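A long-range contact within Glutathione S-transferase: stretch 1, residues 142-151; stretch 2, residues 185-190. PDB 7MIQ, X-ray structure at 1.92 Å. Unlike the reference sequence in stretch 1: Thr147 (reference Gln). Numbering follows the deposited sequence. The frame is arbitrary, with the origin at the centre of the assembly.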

# COMPACT_ATOMS: atom_id res chain seq x y z
N LEU A 142 -8.84 -14.09 -7.35
CA LEU A 142 -10.09 -13.81 -8.05
C LEU A 142 -11.33 -14.39 -7.36
O LEU A 142 -12.35 -13.69 -7.32
CB LEU A 142 -10.01 -14.30 -9.50
CG LEU A 142 -9.06 -13.56 -10.43
CD1 LEU A 142 -8.97 -14.29 -11.76
CD2 LEU A 142 -9.52 -12.12 -10.64
N PRO A 143 -11.33 -15.63 -6.85
CA PRO A 143 -12.52 -16.09 -6.11
C PRO A 143 -12.84 -15.22 -4.91
O PRO A 143 -14.02 -14.97 -4.63
CB PRO A 143 -12.15 -17.52 -5.69
CG PRO A 143 -11.13 -17.95 -6.67
CD PRO A 143 -10.35 -16.72 -7.03
N THR A 144 -11.82 -14.76 -4.18
CA THR A 144 -12.05 -13.88 -3.04
C THR A 144 -12.73 -12.59 -3.47
O THR A 144 -13.65 -12.10 -2.80
CB THR A 144 -10.73 -13.58 -2.33
OG1 THR A 144 -10.12 -14.80 -1.92
CG2 THR A 144 -10.96 -12.70 -1.12
N LEU A 145 -12.30 -12.02 -4.60
CA LEU A 145 -12.93 -10.80 -5.10
C LEU A 145 -14.35 -11.07 -5.58
O LEU A 145 -15.25 -10.26 -5.34
CB LEU A 145 -12.09 -10.20 -6.23
CG LEU A 145 -12.58 -8.87 -6.80
CD1 LEU A 145 -12.68 -7.83 -5.70
CD2 LEU A 145 -11.64 -8.40 -7.91
N ASP A 146 -14.57 -12.19 -6.26
CA ASP A 146 -15.91 -12.51 -6.74
C ASP A 146 -16.88 -12.71 -5.58
O ASP A 146 -18.02 -12.26 -5.63
CB ASP A 146 -15.87 -13.75 -7.62
CG ASP A 146 -17.21 -14.05 -8.27
OD1 ASP A 146 -17.53 -13.41 -9.29
OD2 ASP A 146 -17.94 -14.91 -7.74
N THR A 147 -16.43 -13.40 -4.52
CA THR A 147 -17.30 -13.60 -3.37
C THR A 147 -17.64 -12.27 -2.70
O THR A 147 -18.79 -12.04 -2.29
CB THR A 147 -16.66 -14.57 -2.37
OG1 THR A 147 -16.51 -15.85 -2.99
CG2 THR A 147 -17.52 -14.71 -1.12
N ARG A 148 -16.65 -11.38 -2.60
CA ARG A 148 -16.91 -10.04 -2.06
C ARG A 148 -17.97 -9.32 -2.89
O ARG A 148 -18.91 -8.73 -2.34
CB ARG A 148 -15.61 -9.24 -2.02
CG ARG A 148 -15.80 -7.78 -1.63
CD ARG A 148 -16.48 -7.64 -0.27
NE ARG A 148 -16.51 -6.25 0.17
CZ ARG A 148 -17.13 -5.83 1.26
NH1 ARG A 148 -17.80 -6.65 2.04
NH2 ARG A 148 -17.08 -4.53 1.57
N LEU A 149 -17.85 -9.37 -4.22
CA LEU A 149 -18.80 -8.65 -5.06
C LEU A 149 -20.15 -9.36 -5.17
O LEU A 149 -21.07 -8.80 -5.78
CB LEU A 149 -18.20 -8.43 -6.45
CG LEU A 149 -17.03 -7.43 -6.41
CD1 LEU A 149 -16.26 -7.40 -7.72
CD2 LEU A 149 -17.53 -6.04 -6.04
N SER A 150 -20.30 -10.55 -4.60
CA SER A 150 -21.63 -11.13 -4.46
C SER A 150 -22.36 -10.60 -3.23
O SER A 150 -23.59 -10.75 -3.14
CB SER A 150 -21.55 -12.66 -4.38
OG SER A 150 -21.04 -13.08 -3.13
N GLU A 151 -21.65 -9.98 -2.29
CA GLU A 151 -22.25 -9.43 -1.09
C GLU A 151 -22.18 -7.91 -1.00
O GLU A 151 -22.86 -7.34 -0.14
CB GLU A 151 -21.58 -10.03 0.16
CG GLU A 151 -20.16 -9.55 0.39
CD GLU A 151 -19.55 -10.09 1.67
OE1 GLU A 151 -20.14 -11.02 2.27
OE2 GLU A 151 -18.48 -9.59 2.08
N LYS A 185 -15.74 -16.94 -15.67
CA LYS A 185 -15.67 -17.73 -14.42
C LYS A 185 -16.21 -16.98 -13.20
O LYS A 185 -16.59 -17.66 -12.25
CB LYS A 185 -14.22 -18.11 -14.16
CG LYS A 185 -13.42 -18.54 -15.38
CD LYS A 185 -11.92 -18.50 -15.14
CE LYS A 185 -11.18 -19.64 -15.81
NZ LYS A 185 -11.18 -20.85 -14.97
N TYR A 186 -16.27 -15.65 -13.21
CA TYR A 186 -16.61 -14.89 -12.01
C TYR A 186 -17.69 -13.87 -12.34
O TYR A 186 -17.41 -12.71 -12.67
CB TYR A 186 -15.35 -14.24 -11.43
CG TYR A 186 -14.31 -15.28 -11.06
CD1 TYR A 186 -14.51 -16.12 -9.97
CD2 TYR A 186 -13.15 -15.45 -11.82
CE1 TYR A 186 -13.57 -17.08 -9.63
CE2 TYR A 186 -12.21 -16.41 -11.48
CZ TYR A 186 -12.43 -17.22 -10.39
OH TYR A 186 -11.50 -18.18 -10.05
N PRO A 187 -18.96 -14.29 -12.26
CA PRO A 187 -20.06 -13.41 -12.70
C PRO A 187 -20.21 -12.15 -11.86
O PRO A 187 -20.69 -11.14 -12.38
CB PRO A 187 -21.30 -14.30 -12.58
CG PRO A 187 -20.78 -15.70 -12.49
CD PRO A 187 -19.45 -15.61 -11.83
N ASN A 188 -19.83 -12.20 -10.59
CA ASN A 188 -19.96 -11.02 -9.74
C ASN A 188 -18.90 -9.98 -10.07
O ASN A 188 -19.18 -8.78 -10.07
CB ASN A 188 -19.90 -11.43 -8.27
CG ASN A 188 -21.03 -12.38 -7.90
OD1 ASN A 188 -20.80 -13.56 -7.60
ND2 ASN A 188 -22.26 -11.89 -7.94
N ILE A 189 -17.67 -10.42 -10.37
CA ILE A 189 -16.69 -9.50 -10.93
C ILE A 189 -17.21 -8.93 -12.25
O ILE A 189 -17.08 -7.73 -12.52
CB ILE A 189 -15.33 -10.20 -11.12
CG1 ILE A 189 -14.82 -10.75 -9.79
CG2 ILE A 189 -14.32 -9.24 -11.75
CD1 ILE A 189 -13.49 -11.49 -9.90
N ALA A 190 -17.81 -9.78 -13.08
CA ALA A 190 -18.31 -9.32 -14.37
C ALA A 190 -19.41 -8.28 -14.18
O ALA A 190 -19.40 -7.22 -14.82
CB ALA A 190 -18.81 -10.51 -15.19

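Ile189 is the apolar centre of the contact: its side chain fits as a knob into a hole formed by Leu142, Leu145, Asp146 and Leu149, four residues that helical periodicity brings onto one flank of the first stretch. Its CA-to-CB bond points sideways, but with chi1 in m and chi2 in t, the end of the side chain comes nearer the first stretch, so that Ile189 CD1 lies 4.1 Å from Leu142 CD2 and 4.1 Å from Leu145 CD2. Leu149 closes the hole one turn on, its CD1 4.2 Å from Ile189 CG1. The backbones come close here, with Asp146 CA and Ile189 CA 5.2 Å apart.

Beside this pocket, the Tyr186 ring packs against the start of the stretch. Leu142 CB lies over one face in a CH-pi contact, 4.1 Å from the ring centroid and 3.6 Å from Tyr186 CE2. Pro143 meets the hydroxyl end of the ring; although its CA-to-CB bond points away, its CG reaches to 3.9 Å from Tyr186 CE1 and 3.4 Å from Tyr186 OH.

The polar part centres on Asp146, whose carboxylate meets the start of the second helix, where the first turn leaves backbone NH groups without acceptors from a preceding turn. Asp146 OD1 accepts a hydrogen bond from Ile189 N at 3.2 Å, with an angle of 158°, and a weak one from Asn188 N, shorter at 2.9 Å but bent to 130°. Pro187 N, 3.4 Å from Asp146 OD1, has no hydrogen to give. Tyr186 holds the N-cap position, and its O accepts the bond from Ala190 N at 3.0 Å that closes this first turn.

At the edge, the CA-to-CB bond of Asn188 points toward the first stretch, and Asn188 CB lies 3.9 Å from Leu149 CB. Nearby, Ser150 OG bonds back to Thr147 O at 2.6 Å, within its own stretch.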